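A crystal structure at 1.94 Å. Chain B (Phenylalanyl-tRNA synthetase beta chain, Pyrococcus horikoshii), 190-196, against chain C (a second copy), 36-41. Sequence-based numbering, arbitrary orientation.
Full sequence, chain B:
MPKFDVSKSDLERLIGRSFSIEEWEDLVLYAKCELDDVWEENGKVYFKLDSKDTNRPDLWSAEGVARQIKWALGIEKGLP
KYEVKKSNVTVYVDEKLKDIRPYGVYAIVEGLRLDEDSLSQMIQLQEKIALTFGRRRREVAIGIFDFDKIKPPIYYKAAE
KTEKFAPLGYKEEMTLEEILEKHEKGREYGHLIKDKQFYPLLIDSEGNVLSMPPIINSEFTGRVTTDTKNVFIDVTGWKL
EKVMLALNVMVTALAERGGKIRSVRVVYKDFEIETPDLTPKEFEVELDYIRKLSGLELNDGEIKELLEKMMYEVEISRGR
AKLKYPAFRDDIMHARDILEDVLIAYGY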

# COMPACT_ATOMS: atom_id res chain seq x y z
N GLY B 190 6.58 13.76 -20.26
CA GLY B 190 6.06 12.57 -20.92
C GLY B 190 5.93 11.31 -20.06
O GLY B 190 5.06 10.46 -20.30
N HIS B 191 6.78 11.16 -19.05
CA HIS B 191 6.76 9.91 -18.26
C HIS B 191 5.39 9.68 -17.58
O HIS B 191 4.99 8.53 -17.32
N LEU B 192 4.68 10.79 -17.35
CA LEU B 192 3.36 10.78 -16.74
C LEU B 192 2.33 10.02 -17.54
O LEU B 192 1.37 9.52 -16.98
N ILE B 193 2.55 9.90 -18.85
CA ILE B 193 1.58 9.21 -19.70
C ILE B 193 2.17 8.19 -20.68
O ILE B 193 1.41 7.43 -21.30
N LYS B 194 3.49 8.20 -20.86
CA LYS B 194 4.11 7.45 -21.99
C LYS B 194 3.86 5.94 -21.96
O LYS B 194 3.78 5.28 -23.00
N ASP B 195 3.67 5.38 -20.77
CA ASP B 195 3.48 3.94 -20.67
C ASP B 195 2.03 3.46 -20.83
O ASP B 195 1.74 2.25 -20.70
N LYS B 196 1.12 4.38 -21.13
CA LYS B 196 -0.26 4.00 -21.26
C LYS B 196 -0.56 3.67 -22.73
O LYS B 196 0.19 4.03 -23.61
N ASP C 36 5.25 12.32 -4.94
CA ASP C 36 6.06 13.31 -5.60
C ASP C 36 6.13 13.00 -7.07
O ASP C 36 6.15 13.91 -7.91
N ASP C 37 6.18 11.70 -7.38
CA ASP C 37 6.24 11.24 -8.76
C ASP C 37 5.73 9.81 -8.90
O ASP C 37 5.69 9.04 -7.91
N VAL C 38 5.29 9.47 -10.11
CA VAL C 38 4.88 8.12 -10.47
C VAL C 38 5.46 7.83 -11.82
O VAL C 38 5.31 8.64 -12.78
N TRP C 39 6.12 6.69 -11.92
CA TRP C 39 6.65 6.28 -13.20
C TRP C 39 6.69 4.76 -13.22
O TRP C 39 6.43 4.10 -12.21
N GLU C 40 7.00 4.23 -14.39
CA GLU C 40 7.07 2.81 -14.63
C GLU C 40 8.46 2.48 -15.18
O GLU C 40 9.07 3.30 -15.88
N GLU C 41 8.95 1.29 -14.85
CA GLU C 41 10.27 0.88 -15.26
C GLU C 41 10.22 -0.62 -15.40
O GLU C 41 9.91 -1.32 -14.45

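A compact turn meets the side of a strand here, and two side chains of chain B, His B191 and Asp B195, point toward it; from the strand, Glu C40 points back and has the largest covered area on chain C. His B191 takes the p rotamer with chi2 near 96°, which places ND1 near the Val C38 carbonyl. His B191 ND1 donates a weak hydrogen bond to Val C38 O at 3.5 Å, the carbonyl oxygen lying near the ring plane. Trp C39 CB sits 4.2 Å from His B191 ND1, but the indole, at chi1 p, leads away. Leu B192 starts sideways; in its mt conformation the end comes nearer, Leu B192 CD2 lying 4.4 Å from Val C38 O, a loose contact.

Asp B195, the third residue of a type I turn from Ile B193 to Lys B196, adopts m. Asp B195 OD2 comes within 3.5 Å of Glu C40 CB, yet the two acids form no bond: Asp B195 OD1 and Glu C40 OE2, like charges, stand 4.4 Å apart. Glu C40 has chi1 at -144°, between wells, and chi2 t. Water 1 joins the two backbones and the aspartate: it donates to Asp B195 OD2 at 2.6 Å and to His B191 O at 3.0 Å while accepting from Glu C40 N at 3.1 Å. The rule is economical: one water satisfies a strand amide and links it to both a turn carboxylate and a backbone carbonyl.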

# COMPACT_ATOMS: atom_id res chain seq x y z
CB HIS B 191 7.88 9.88 -17.22
CG HIS B 191 7.74 10.92 -16.14
ND1 HIS B 191 7.16 10.65 -14.91
CD2 HIS B 191 8.11 12.22 -16.10
CE1 HIS B 191 7.18 11.74 -14.17
NE2 HIS B 191 7.74 12.72 -14.87
CB LEU B 192 2.87 12.21 -16.54
CG LEU B 192 3.75 13.05 -15.64
CD1 LEU B 192 3.20 14.45 -15.60
CD2 LEU B 192 3.76 12.43 -14.25
CB ILE B 193 0.71 10.25 -20.50
CG1 ILE B 193 1.59 11.19 -21.31
CG2 ILE B 193 -0.17 11.13 -19.54
CD1 ILE B 193 0.83 11.98 -22.33
CB LYS B 194 5.60 7.76 -22.12
CG LYS B 194 6.47 7.03 -21.11
CD LYS B 194 7.89 7.56 -21.13
CE LYS B 194 8.79 6.74 -20.20
NZ LYS B 194 10.21 7.22 -20.21
CB ASP B 195 4.15 3.41 -19.39
CG ASP B 195 5.69 3.54 -19.46
OD1 ASP B 195 6.27 2.96 -20.39
OD2 ASP B 195 6.39 4.22 -18.67
CB LYS B 196 -1.20 5.10 -20.71
CG LYS B 196 -0.75 5.71 -19.35
CD LYS B 196 -0.61 4.71 -18.22
CE LYS B 196 -1.96 4.14 -17.80
NZ LYS B 196 -1.92 3.49 -16.47
CB ASP C 36 7.48 13.39 -5.01
CG ASP C 36 8.26 14.57 -5.56
OD1 ASP C 36 7.87 15.72 -5.31
OD2 ASP C 36 9.27 14.44 -6.27
CB ASP C 37 7.68 11.35 -9.29
CG ASP C 37 7.74 11.47 -10.79
OD1 ASP C 37 6.68 11.60 -11.45
OD2 ASP C 37 8.84 11.42 -11.40
CB VAL C 38 3.33 7.95 -10.58
CG1 VAL C 38 2.97 6.47 -10.85
CG2 VAL C 38 2.62 8.44 -9.32
CB TRP C 39 8.06 6.87 -13.45
CG TRP C 39 9.17 6.21 -12.62
CD1 TRP C 39 10.03 5.19 -13.00
CD2 TRP C 39 9.50 6.51 -11.26
NE1 TRP C 39 10.87 4.85 -11.96
CE2 TRP C 39 10.56 5.65 -10.88
CE3 TRP C 39 8.99 7.42 -10.32
CZ2 TRP C 39 11.13 5.69 -9.60
CZ3 TRP C 39 9.57 7.46 -9.06
CH2 TRP C 39 10.62 6.59 -8.71
CB GLU C 40 6.01 2.48 -15.67
CG GLU C 40 5.30 1.17 -15.50
CD GLU C 40 4.16 1.04 -16.49
OE1 GLU C 40 3.13 1.72 -16.29
OE2 GLU C 40 4.33 0.28 -17.47
CB GLU C 41 11.28 1.28 -14.21
CG GLU C 41 12.71 1.42 -14.70
CD GLU C 41 13.62 2.01 -13.63
OE1 GLU C 41 14.56 2.76 -14.00
OE2 GLU C 41 13.39 1.73 -12.43
O HOH W 1 6.65 6.04 -16.86